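Local atomic coordinates of transketolase (Campylobacter jejuni, PDB entry 3M6L), a protein that belongs to the thiamine diphosphate-dependent enzymes and, as a two-chain assembly, holds the cofactor together with calcium and ribose-5-phosphate. Residues E160-E165 with E394-A399; G363-L368 with F413-F418; S29-A34 with N93-H98. All coordinates share one frame; numbering follows the deposited sequence.

How the interactions relate
Interaction 3 comes first along the chain and closes before the other two open. Both of its segments lie within the thiamine diphosphate binding domain, near ribose-5-phosphate. Interaction 1 then joins helix 161-172 of that domain to helix 394-407 of the pyrimidine binding domain, and its segments alternate in sequence with those of interaction 2, which pairs strands 361-365 and 411-417. Interactions 1 and 2 have centres about 13 Å apart and touch through selenomethionine Met397, and both reach the same thiamine diphosphate. Interaction 3 lies about 27 Å from interaction 1 and about 37 Å from interaction 2, between centres. All three meet the second subunit, consistent with cofactor sites formed where the two subunits meet.

Interaction 1 (E160-E165 with E394-A399); sequences EGISYE and EHAMAA. With TPP (thiamine diphosphate), chain C; TPP (thiamine diphosphate), chain B.
Ile162 drives its CD1 methyl onto the imidazole of His395 and forms the apolar heart of a helix-helix crossing that links the thiamine diphosphate binding domain to the pyrimidine binding domain; the axes of 161-165 and 394-399 pass 8.6 Å apart at -75°. The methyl stands 3.6 Å from the centroid of the His395 ring, almost on the ring normal, as a CH-pi contact. With CG1 anti to the backbone N (chi1 -166°) and the chain extended beyond it, the same branch also lies against the second helix: CG1 is 4.0 Å from Ala396 CB, and CD1 is 3.9 Å from Ala399 CB. Glu165 adds a polar grip, its OE1 accepting the backbone N-H of Ala396 near the start of helix 394-407 at 2.9 Å, nearly along the C-O axis. The more loosely filled polar side is bridged by an enclosed water, and no touching residue is exposed. This water, 2.6 Å from Glu165 OE2, probably donates to it and accepts from His395 N, while Gly161 N of the second subunit donates to the same OE2. The ends of the contact reach two cofactors. Glu394 OE2 is 2.5 Å from N1' of one thiamine diphosphate, which also hydrogen-bonds to His259 and Asn185 of the second subunit, and Glu160 OE2 is 3.3 Å from CM2 of the other. Helix 121-140 packs on Ala399 through Gln121, Ala124 and Asn125, helix 421-434 meets His395 and Ala398 with Pro426 and Ala427, and Met397 leans on Ser414 of strand 411-417.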
loop_
_atom_site.group_PDB
_atom_site.type_symbol
_atom_site.label_atom_id
_atom_site.label_comp_id
_atom_site.label_asym_id
_atom_site.label_seq_id
_atom_site.Cartn_x
_atom_site.Cartn_y
_atom_site.Cartn_z
ATOM N N GLU A 160 10.986 4.766 4.714
ATOM C CA GLU A 160 9.731 4.480 3.955
ATOM C C GLU A 160 9.773 5.094 2.585
ATOM O O GLU A 160 10.137 6.278 2.431
ATOM C CB GLU A 160 8.506 4.964 4.697
ATOM C CG GLU A 160 8.162 4.171 5.891
ATOM C CD GLU A 160 7.473 2.842 5.548
ATOM O OE1 GLU A 160 7.269 2.573 4.345
ATOM O OE2 GLU A 160 7.169 2.067 6.525
ATOM N N GLY A 161 9.365 4.309 1.590
ATOM C CA GLY A 161 9.303 4.798 0.236
ATOM C C GLY A 161 8.557 6.097 -0.023
ATOM O O GLY A 161 8.983 6.937 -0.817
ATOM N N ILE A 162 7.483 6.327 0.751
ATOM C CA ILE A 162 6.661 7.525 0.555
ATOM C C ILE A 162 7.492 8.781 0.817
ATOM O O ILE A 162 7.236 9.813 0.216
ATOM C CB ILE A 162 5.437 7.440 1.420
ATOM C CG1 ILE A 162 4.437 8.502 0.962
ATOM C CG2 ILE A 162 5.764 7.536 2.946
ATOM C CD1 ILE A 162 3.118 8.478 1.863
ATOM N N SER A 163 8.490 8.686 1.705
ATOM C CA SER A 163 9.361 9.854 1.987
ATOM C C SER A 163 10.164 10.304 0.780
ATOM O O SER A 163 10.162 11.517 0.441
ATOM C CB SER A 163 10.297 9.637 3.213
ATOM O OG SER A 163 11.336 8.722 3.020
ATOM N N TYR A 164 10.731 9.314 0.061
ATOM C CA TYR A 164 11.532 9.563 -1.129
ATOM C C TYR A 164 10.619 10.148 -2.199
ATOM O O TYR A 164 10.973 11.050 -2.908
ATOM C CB TYR A 164 12.200 8.321 -1.668
ATOM C CG TYR A 164 13.129 7.571 -0.772
ATOM C CD1 TYR A 164 14.520 7.687 -0.939
ATOM C CD2 TYR A 164 12.674 6.635 0.118
ATOM C CE1 TYR A 164 15.354 6.975 -0.159
ATOM C CE2 TYR A 164 13.527 5.880 0.902
ATOM C CZ TYR A 164 14.891 6.015 0.715
ATOM O OH TYR A 164 15.739 5.312 1.445
ATOM N N GLU A 165 9.404 9.560 -2.383
ATOM C CA GLU A 165 8.406 10.062 -3.371
ATOM C C GLU A 165 8.106 11.516 -3.119
ATOM O O GLU A 165 8.105 12.343 -4.046
ATOM C CB GLU A 165 7.102 9.219 -3.293
ATOM C CG GLU A 165 7.192 7.770 -3.761
ATOM C CD GLU A 165 5.811 7.096 -3.640
ATOM O OE1 GLU A 165 4.781 7.798 -3.386
ATOM O OE2 GLU A 165 5.743 5.859 -3.869
ATOM N N GLU A 394 1.699 7.024 -6.333
ATOM C CA GLU A 394 0.365 6.963 -5.803
ATOM C C GLU A 394 0.334 7.310 -4.325
ATOM O O GLU A 394 -0.578 8.024 -3.870
ATOM C CB GLU A 394 -0.273 5.590 -6.037
ATOM C CG GLU A 394 -0.464 5.208 -7.471
ATOM C CD GLU A 394 0.742 4.589 -8.127
ATOM O OE1 GLU A 394 1.741 4.349 -7.371
ATOM O OE2 GLU A 394 0.644 4.286 -9.336
ATOM N N HIS A 395 1.213 6.723 -3.497
ATOM C CA HIS A 395 1.087 6.928 -2.079
ATOM C C HIS A 395 1.352 8.360 -1.649
ATOM O O HIS A 395 0.596 8.942 -0.881
ATOM C CB HIS A 395 2.047 6.021 -1.372
ATOM C CG HIS A 395 1.794 5.676 0.049
ATOM N ND1 HIS A 395 0.712 6.005 0.823
ATOM C CD2 HIS A 395 2.561 4.829 0.785
ATOM C CE1 HIS A 395 0.875 5.419 2.012
ATOM N NE2 HIS A 395 1.997 4.738 2.002
ATOM N N ALA A 396 2.420 8.967 -2.161
ATOM C CA ALA A 396 2.723 10.320 -1.843
ATOM C C ALA A 396 1.626 11.286 -2.368
ATOM O O ALA A 396 1.248 12.241 -1.706
ATOM C CB ALA A 396 4.093 10.716 -2.365
HETATM N N MSE A 397 1.061 10.985 -3.539
HETATM C CA MSE A 397 -0.069 11.753 -4.004
HETATM C C MSE A 397 -1.203 11.836 -3.041
HETATM O O MSE A 397 -1.701 12.908 -2.726
HETATM C CB MSE A 397 -0.563 11.257 -5.337
HETATM C CG MSE A 397 -1.917 11.618 -5.707
HETATM SE SE MSE A 397 -2.565 10.975 -7.445
HETATM C CE MSE A 397 -2.910 9.117 -6.775
ATOM N N ALA A 398 -1.627 10.676 -2.476
ATOM C CA ALA A 398 -2.684 10.714 -1.523
ATOM C C ALA A 398 -2.324 11.396 -0.230
ATOM O O ALA A 398 -3.142 12.156 0.323
ATOM C CB ALA A 398 -3.157 9.255 -1.222
ATOM N N ALA A 399 -1.090 11.224 0.255
ATOM C CA ALA A 399 -0.701 11.931 1.435
ATOM C C ALA A 399 -0.525 13.449 1.261
ATOM O O ALA A 399 -0.910 14.221 2.175
ATOM C CB ALA A 399 0.531 11.364 2.050
HETATM N "N1'" TPP C . 1.089 2.557 -11.122
HETATM C "C2'" TPP C . 1.653 1.361 -10.972
HETATM C CM2 TPP C . 2.088 0.977 -9.570
HETATM N "N3'" TPP C . 1.867 0.428 -11.926
HETATM C "C4'" TPP C . 1.420 0.661 -13.164
HETATM N "N4'" TPP C . 1.593 -0.289 -14.055
HETATM C "C5'" TPP C . 0.808 2.002 -13.453
HETATM C "C6'" TPP C . 0.666 2.888 -12.387
HETATM C "C7'" TPP C . 0.334 2.383 -14.908
HETATM N N3 TPP C . 1.574 2.611 -15.816
HETATM C C2 TPP C . 2.225 1.749 -16.690
HETATM S S1 TPP C . 3.736 2.251 -17.469
HETATM C C5 TPP C . 3.472 3.806 -16.698
HETATM C C4 TPP C . 2.283 3.767 -15.830
HETATM C CM4 TPP C . 1.979 4.965 -15.019
HETATM C C6 TPP C . 4.358 5.020 -16.839
HETATM C C7 TPP C . 5.263 5.117 -18.058
HETATM O O7 TPP C . 6.333 4.449 -17.523
HETATM P PA TPP C . 7.751 4.200 -18.047
HETATM O O1A TPP C . 8.323 3.394 -16.965
HETATM O O2A TPP C . 8.359 5.567 -18.261
HETATM O O3A TPP C . 7.502 3.461 -19.405
HETATM P PB TPP C . 7.754 3.730 -20.972
HETATM O O1B TPP C . 8.073 2.398 -21.517
HETATM O O2B TPP C . 8.792 4.799 -21.167
HETATM O O3B TPP C . 6.516 4.341 -21.540
HETATM N "N1'" TPP B . 5.630 0.876 9.948
HETATM C "C2'" TPP B . 4.953 2.014 9.817
HETATM C CM2 TPP B . 4.508 2.393 8.417
HETATM N "N3'" TPP B . 4.590 2.871 10.798
HETATM C "C4'" TPP B . 4.864 2.550 12.065
HETATM N "N4'" TPP B . 4.449 3.375 12.999
HETATM C "C5'" TPP B . 5.668 1.307 12.321
HETATM C "C6'" TPP B . 6.002 0.519 11.221
HETATM C "C7'" TPP B . 6.103 0.906 13.783
HETATM N N3 TPP B . 7.209 1.877 14.281
HETATM C C2 TPP B . 7.121 3.026 15.057
HETATM S S1 TPP B . 8.558 4.030 15.321
HETATM C C5 TPP B . 9.434 2.789 14.442
HETATM C C4 TPP B . 8.517 1.751 13.943
HETATM C CM4 TPP B . 9.078 0.685 13.087
HETATM C C6 TPP B . 10.919 2.785 14.170
HETATM C C7 TPP B . 11.821 3.612 15.072
HETATM O O7 TPP B . 11.735 4.783 14.365
HETATM P PA TPP B . 12.458 6.125 14.515
HETATM O O1A TPP B . 11.841 6.909 13.441
HETATM O O2A TPP B . 13.931 5.821 14.365
HETATM O O3A TPP B . 12.104 6.557 15.978
HETATM P PB TPP B . 12.880 6.812 17.366
HETATM O O1B TPP B . 12.147 7.934 17.983
HETATM O O2B TPP B . 14.347 7.024 17.123
HETATM O O3B TPP B . 12.837 5.547 18.158
HETATM O O HOH W 1 3.335 4.895 -4.353
#

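Interaction 2 (G363-L368 with F413-F418); sequences GGSADL and FSATFF. With TPP (thiamine diphosphate), chain C.
Phe413 folds its ring back over Gly363, its own partner on the neighbouring parallel strand of the pyrimidine binding domain, and the glycine CA sits 3.8 Å from the centroid of the Phe413 ring, close to the normal. The ring reaches this place because CG stands between the backbone N and the carbonyl carbon (chi1 71°). The two strands lie side by side in the six-stranded sheet of this alpha/beta fold, with Gly363, Gly364 and Ser365 opposite Phe413, Ser414 and Ala415. Gly364 N donates to Phe413 O at 3.3 Å, and Gly364 O receives a weak bond from Ala415 N. Beyond them Ala366 N makes a straighter bond to Ala415 O, 3.1 Å long. Where the first strand ends, the Ser365 hydroxyl accepts from Leu368 N in an ST motif and gives only a weak bond to Ala415 O. Asp367 in this turn meets Ser188, Ile189 and Glu190 of the second subunit, and its OD2 lies 3.1 Å from C6 of thiamine diphosphate. Next to it, Leu368 CD1 is centred over one face of the Phe417 ring, 3.6 Å from its centroid, while Phe417 also touches ribose-5-phosphate. A water bridges the chains where they diverge, giving a proton to Ala366 O at 2.8 Å and accepting from Thr416 OG1 at 2.7 Å.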
loop_
_atom_site.group_PDB
_atom_site.type_symbol
_atom_site.label_atom_id
_atom_site.label_comp_id
_atom_site.label_asym_id
_atom_site.label_seq_id
_atom_site.Cartn_x
_atom_site.Cartn_y
_atom_site.Cartn_z
ATOM N N GLY A 363 -6.462 18.982 -8.442
ATOM C CA GLY A 363 -5.948 17.621 -8.194
ATOM C C GLY A 363 -5.185 17.090 -9.371
ATOM O O GLY A 363 -4.800 17.795 -10.313
ATOM N N GLY A 364 -5.129 15.789 -9.455
ATOM C CA GLY A 364 -4.333 15.189 -10.475
ATOM C C GLY A 364 -4.252 13.674 -10.349
ATOM O O GLY A 364 -5.007 13.102 -9.526
ATOM N N SER A 365 -3.504 13.087 -11.266
ATOM C CA SER A 365 -3.356 11.669 -11.416
ATOM C C SER A 365 -1.915 11.301 -11.230
ATOM O O SER A 365 -1.014 12.136 -11.382
ATOM C CB SER A 365 -3.782 11.236 -12.847
ATOM O OG SER A 365 -3.647 9.810 -13.041
ATOM N N ALA A 366 -1.645 10.047 -10.814
ATOM C CA ALA A 366 -0.339 9.483 -10.755
ATOM C C ALA A 366 0.132 8.962 -12.125
ATOM O O ALA A 366 0.104 7.755 -12.428
ATOM C CB ALA A 366 -0.215 8.385 -9.667
ATOM N N ASP A 367 0.456 9.906 -12.997
ATOM C CA ASP A 367 0.848 9.674 -14.415
ATOM C C ASP A 367 -0.215 9.083 -15.338
ATOM O O ASP A 367 0.150 8.600 -16.404
ATOM C CB ASP A 367 2.182 8.918 -14.516
ATOM C CG ASP A 367 2.832 8.982 -15.957
ATOM O OD1 ASP A 367 2.966 10.108 -16.534
ATOM O OD2 ASP A 367 3.187 7.921 -16.541
ATOM N N LEU A 368 -1.501 9.064 -14.972
ATOM C CA LEU A 368 -2.507 8.401 -15.750
ATOM C C LEU A 368 -3.617 9.350 -16.173
ATOM O O LEU A 368 -4.729 8.928 -16.531
ATOM C CB LEU A 368 -3.142 7.261 -14.964
ATOM C CG LEU A 368 -2.227 6.065 -14.857
ATOM C CD1 LEU A 368 -2.721 4.969 -13.876
ATOM C CD2 LEU A 368 -2.056 5.413 -16.258
ATOM N N PHE A 413 -8.620 16.198 -5.419
ATOM C CA PHE A 413 -8.832 14.817 -5.880
ATOM C C PHE A 413 -7.518 14.159 -6.226
ATOM O O PHE A 413 -6.576 14.781 -6.722
ATOM C CB PHE A 413 -9.867 14.717 -6.966
ATOM C CG PHE A 413 -9.418 15.263 -8.283
ATOM C CD1 PHE A 413 -8.706 14.473 -9.206
ATOM C CD2 PHE A 413 -9.740 16.589 -8.657
ATOM C CE1 PHE A 413 -8.315 14.992 -10.445
ATOM C CE2 PHE A 413 -9.330 17.110 -9.895
ATOM C CZ PHE A 413 -8.596 16.324 -10.760
ATOM N N SER A 414 -7.434 12.819 -5.927
ATOM C CA SER A 414 -6.357 11.946 -6.322
ATOM C C SER A 414 -6.886 10.907 -7.278
ATOM O O SER A 414 -7.948 10.363 -7.063
ATOM C CB SER A 414 -5.785 11.191 -5.066
ATOM O OG SER A 414 -5.317 12.084 -4.046
ATOM N N ALA A 415 -6.136 10.580 -8.328
ATOM C CA ALA A 415 -6.607 9.624 -9.283
ATOM C C ALA A 415 -5.565 8.588 -9.741
ATOM O O ALA A 415 -4.368 8.884 -9.909
ATOM C CB ALA A 415 -7.067 10.408 -10.624
ATOM N N THR A 416 -5.994 7.322 -9.822
ATOM C CA THR A 416 -5.243 6.237 -10.422
ATOM C C THR A 416 -6.218 5.141 -10.865
ATOM O O THR A 416 -7.435 5.279 -10.750
ATOM C CB THR A 416 -4.080 5.689 -9.465
ATOM O OG1 THR A 416 -3.283 4.728 -10.158
ATOM C CG2 THR A 416 -4.802 5.246 -8.169
ATOM N N PHE A 417 -5.634 4.081 -11.411
ATOM C CA PHE A 417 -6.426 2.892 -11.734
ATOM C C PHE A 417 -6.827 2.298 -10.401
ATOM O O PHE A 417 -6.024 2.283 -9.432
ATOM C CB PHE A 417 -5.640 1.859 -12.549
ATOM C CG PHE A 417 -5.264 2.221 -13.931
ATOM C CD1 PHE A 417 -6.052 3.070 -14.686
ATOM C CD2 PHE A 417 -4.096 1.673 -14.515
ATOM C CE1 PHE A 417 -5.668 3.302 -15.987
ATOM C CE2 PHE A 417 -3.771 1.938 -15.788
ATOM C CZ PHE A 417 -4.570 2.751 -16.499
ATOM N N PHE A 418 -8.014 1.690 -10.331
ATOM C CA PHE A 418 -8.506 1.114 -9.056
ATOM C C PHE A 418 -7.534 0.066 -8.471
ATOM O O PHE A 418 -7.379 -0.041 -7.267
ATOM C CB PHE A 418 -9.900 0.514 -9.272
ATOM C CG PHE A 418 -10.699 0.154 -8.071
ATOM C CD1 PHE A 418 -10.573 0.829 -6.813
ATOM C CD2 PHE A 418 -11.657 -0.874 -8.158
ATOM C CE1 PHE A 418 -11.356 0.461 -5.748
ATOM C CE2 PHE A 418 -12.433 -1.142 -7.108
ATOM C CZ PHE A 418 -12.292 -0.503 -5.902
HETATM N "N1'" TPP C . 1.089 2.557 -11.122
HETATM C "C2'" TPP C . 1.653 1.361 -10.972
HETATM C CM2 TPP C . 2.088 0.977 -9.570
HETATM N "N3'" TPP C . 1.867 0.428 -11.926
HETATM C "C4'" TPP C . 1.420 0.661 -13.164
HETATM N "N4'" TPP C . 1.593 -0.289 -14.055
HETATM C "C5'" TPP C . 0.808 2.002 -13.453
HETATM C "C6'" TPP C . 0.666 2.888 -12.387
HETATM C "C7'" TPP C . 0.334 2.383 -14.908
HETATM N N3 TPP C . 1.574 2.611 -15.816
HETATM C C2 TPP C . 2.225 1.749 -16.690
HETATM S S1 TPP C . 3.736 2.251 -17.469
HETATM C C5 TPP C . 3.472 3.806 -16.698
HETATM C C4 TPP C . 2.283 3.767 -15.830
HETATM C CM4 TPP C . 1.979 4.965 -15.019
HETATM C C6 TPP C . 4.358 5.020 -16.839
HETATM C C7 TPP C . 5.263 5.117 -18.058
HETATM O O7 TPP C . 6.333 4.449 -17.523
HETATM P PA TPP C . 7.751 4.200 -18.047
HETATM O O1A TPP C . 8.323 3.394 -16.965
HETATM O O2A TPP C . 8.359 5.567 -18.261
HETATM O O3A TPP C . 7.502 3.461 -19.405
HETATM P PB TPP C . 7.754 3.730 -20.972
HETATM O O1B TPP C . 8.073 2.398 -21.517
HETATM O O2B TPP C . 8.792 4.799 -21.167
HETATM O O3B TPP C . 6.516 4.341 -21.540
HETATM O O HOH W 2 -0.870 5.471 -11.115
#

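Interaction 3 (S29-A34 with N93-H98); sequences SGHPGA and NFRQLH. With R5P (ribose-5-phosphate), chain F.
Arg95 reaches across to Ser29, Gly30 and His31 within the thiamine diphosphate binding domain, from the third position of a type II beta turn running from Asn93 to Gln96, which Gln96 N closes by bonding to Asn93 O. Its side chain is extended from CG to NE and carries the guanidinium along the loop that leads into helix 33-48. NH1 donates to Ser29 OG at 3.0 Å, with the hydroxyl tilted 18° out of the guanidinium plane. Ser29 turns its OG anti to the backbone N (chi1 180°), which sets it beside NH1. One face of the guanidinium rests on Gly30, whose CA lies 3.4 Å above the plane, off toward the rim; lacking a side chain, the glycine allows this close seating. CG of Arg95 also packs over the centre of the Phe94 ring, which touches helices 6-27 and 72-82. NH2 has partners beyond the two segments: Gly103 O, and Asp452 of the second subunit in a salt bridge, so the guanidinium also contacts the second subunit. His31, of the ribose-5-phosphate pocket, presents its ring edge to Arg95, with CE1 3.5 Å from NH2 and the two planes 68° apart. A water 2.8 Å from His31 ND1 also accepts a weak bond from Arg95 NE. At the far end of the imidazole, His31 NE2 lies 3.1 Å from O3 and 3.3 Å from O2 of ribose-5-phosphate, and could either give a weak bond to O3 or take one from O2, not both.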
loop_
_atom_site.group_PDB
_atom_site.type_symbol
_atom_site.label_atom_id
_atom_site.label_comp_id
_atom_site.label_asym_id
_atom_site.label_seq_id
_atom_site.Cartn_x
_atom_site.Cartn_y
_atom_site.Cartn_z
ATOM N N SER A 29 2.673 3.526 29.409
ATOM C CA SER A 29 2.533 3.244 27.979
ATOM C C SER A 29 3.063 4.466 27.209
ATOM O O SER A 29 2.839 5.604 27.607
ATOM C CB SER A 29 1.042 2.971 27.578
ATOM O OG SER A 29 0.910 2.708 26.205
ATOM N N GLY A 30 3.777 4.214 26.111
ATOM C CA GLY A 30 4.165 5.294 25.215
ATOM C C GLY A 30 5.649 5.411 24.987
ATOM O O GLY A 30 6.384 4.471 25.295
ATOM N N HIS A 31 6.080 6.509 24.448
ATOM C CA HIS A 31 7.382 6.612 23.791
ATOM C C HIS A 31 8.071 7.791 24.369
ATOM O O HIS A 31 7.809 8.928 24.007
ATOM C CB HIS A 31 7.200 6.788 22.287
ATOM C CG HIS A 31 6.441 5.668 21.652
ATOM N ND1 HIS A 31 5.057 5.568 21.713
ATOM C CD2 HIS A 31 6.870 4.634 20.871
ATOM C CE1 HIS A 31 4.685 4.482 21.039
ATOM N NE2 HIS A 31 5.765 3.917 20.512
ATOM N N PRO A 32 9.061 7.528 25.278
ATOM C CA PRO A 32 9.839 8.616 25.882
ATOM C C PRO A 32 11.146 9.000 25.178
ATOM O O PRO A 32 11.649 10.138 25.308
ATOM C CB PRO A 32 10.232 8.014 27.278
ATOM C CG PRO A 32 10.367 6.598 27.006
ATOM C CD PRO A 32 9.309 6.233 25.946
ATOM N N GLY A 33 11.677 8.077 24.389
ATOM C CA GLY A 33 13.001 8.325 23.748
ATOM C C GLY A 33 13.068 9.479 22.786
ATOM O O GLY A 33 13.925 10.354 22.869
ATOM N N ALA A 34 12.103 9.537 21.872
ATOM C CA ALA A 34 12.060 10.609 20.890
ATOM C C ALA A 34 11.767 11.949 21.534
ATOM O O ALA A 34 12.411 12.967 21.210
ATOM C CB ALA A 34 11.065 10.329 19.762
ATOM N N ASN A 93 -4.002 12.520 31.410
ATOM C CA ASN A 93 -4.822 11.510 30.840
ATOM C C ASN A 93 -4.289 10.933 29.500
ATOM O O ASN A 93 -5.026 10.236 28.808
ATOM C CB ASN A 93 -6.226 11.972 30.752
ATOM C CG ASN A 93 -6.818 11.970 32.215
ATOM O OD1 ASN A 93 -6.874 12.977 32.865
ATOM N ND2 ASN A 93 -7.131 10.764 32.713
ATOM N N PHE A 94 -2.981 11.129 29.271
ATOM C CA PHE A 94 -2.335 10.528 28.110
ATOM C C PHE A 94 -2.674 9.070 27.945
ATOM O O PHE A 94 -2.620 8.255 28.885
ATOM C CB PHE A 94 -0.822 10.745 28.278
ATOM C CG PHE A 94 0.029 10.264 27.118
ATOM C CD1 PHE A 94 -0.117 10.872 25.868
ATOM C CD2 PHE A 94 1.087 9.354 27.357
ATOM C CE1 PHE A 94 0.770 10.487 24.802
ATOM C CE2 PHE A 94 1.991 8.978 26.330
ATOM C CZ PHE A 94 1.816 9.570 25.060
ATOM N N ARG A 95 -3.048 8.711 26.709
ATOM C CA ARG A 95 -3.297 7.389 26.240
ATOM C C ARG A 95 -4.495 6.692 26.891
ATOM O O ARG A 95 -4.642 5.494 26.763
ATOM C CB ARG A 95 -2.015 6.542 26.349
ATOM C CG ARG A 95 -1.039 6.781 25.238
ATOM C CD ARG A 95 0.359 6.132 25.417
ATOM N NE ARG A 95 1.007 6.244 24.122
ATOM C CZ ARG A 95 1.108 5.269 23.220
ATOM N NH1 ARG A 95 0.846 3.992 23.542
ATOM N NH2 ARG A 95 1.486 5.607 21.946
ATOM N N GLN A 96 -5.326 7.488 27.596
ATOM C CA GLN A 96 -6.555 6.957 28.217
ATOM C C GLN A 96 -7.810 7.173 27.355
ATOM O O GLN A 96 -7.963 8.159 26.662
ATOM C CB GLN A 96 -6.793 7.581 29.573
ATOM C CG GLN A 96 -5.585 7.378 30.479
ATOM C CD GLN A 96 -5.040 6.012 30.442
ATOM O OE1 GLN A 96 -3.838 5.809 30.020
ATOM N NE2 GLN A 96 -5.813 5.034 30.911
ATOM N N LEU A 97 -8.724 6.244 27.491
ATOM C CA LEU A 97 -9.955 6.262 26.743
ATOM C C LEU A 97 -10.670 7.592 26.864
ATOM O O LEU A 97 -10.914 8.076 27.989
ATOM C CB LEU A 97 -10.870 5.162 27.187
ATOM C CG LEU A 97 -12.107 4.986 26.305
ATOM C CD1 LEU A 97 -11.704 4.415 24.967
ATOM C CD2 LEU A 97 -13.184 4.022 26.919
ATOM N N HIS A 98 -11.001 8.183 25.699
ATOM C CA HIS A 98 -11.681 9.468 25.576
ATOM C C HIS A 98 -10.941 10.736 25.953
ATOM O O HIS A 98 -11.537 11.850 26.001
ATOM C CB HIS A 98 -13.026 9.426 26.240
ATOM C CG HIS A 98 -13.911 8.355 25.643
ATOM N ND1 HIS A 98 -14.620 7.442 26.408
ATOM C CD2 HIS A 98 -14.104 7.989 24.343
ATOM C CE1 HIS A 98 -15.295 6.635 25.600
ATOM N NE2 HIS A 98 -14.982 6.923 24.349
HETATM C C1 R5P F . 4.475 2.135 16.739
HETATM O O1 R5P F . 4.471 3.577 16.472
HETATM C C2 R5P F . 5.114 1.808 18.097
HETATM O O2 R5P F . 6.556 1.785 18.077
HETATM C C3 R5P F . 4.556 0.606 18.908
HETATM O O3 R5P F . 3.989 1.393 19.948
HETATM C C4 R5P F . 5.429 -0.370 19.761
HETATM O O4 R5P F . 6.652 -0.672 19.059
HETATM C C5 R5P F . 4.665 -1.639 20.307
HETATM O O5 R5P F . 5.189 -2.269 21.544
HETATM P P R5P F . 4.641 -3.731 22.090
HETATM O O1P R5P F . 5.608 -4.958 21.629
HETATM O O2P R5P F . 3.170 -3.790 21.410
HETATM O O3P R5P F . 4.402 -3.844 23.562
HETATM O O HOH W 3 3.514 7.614 22.865
#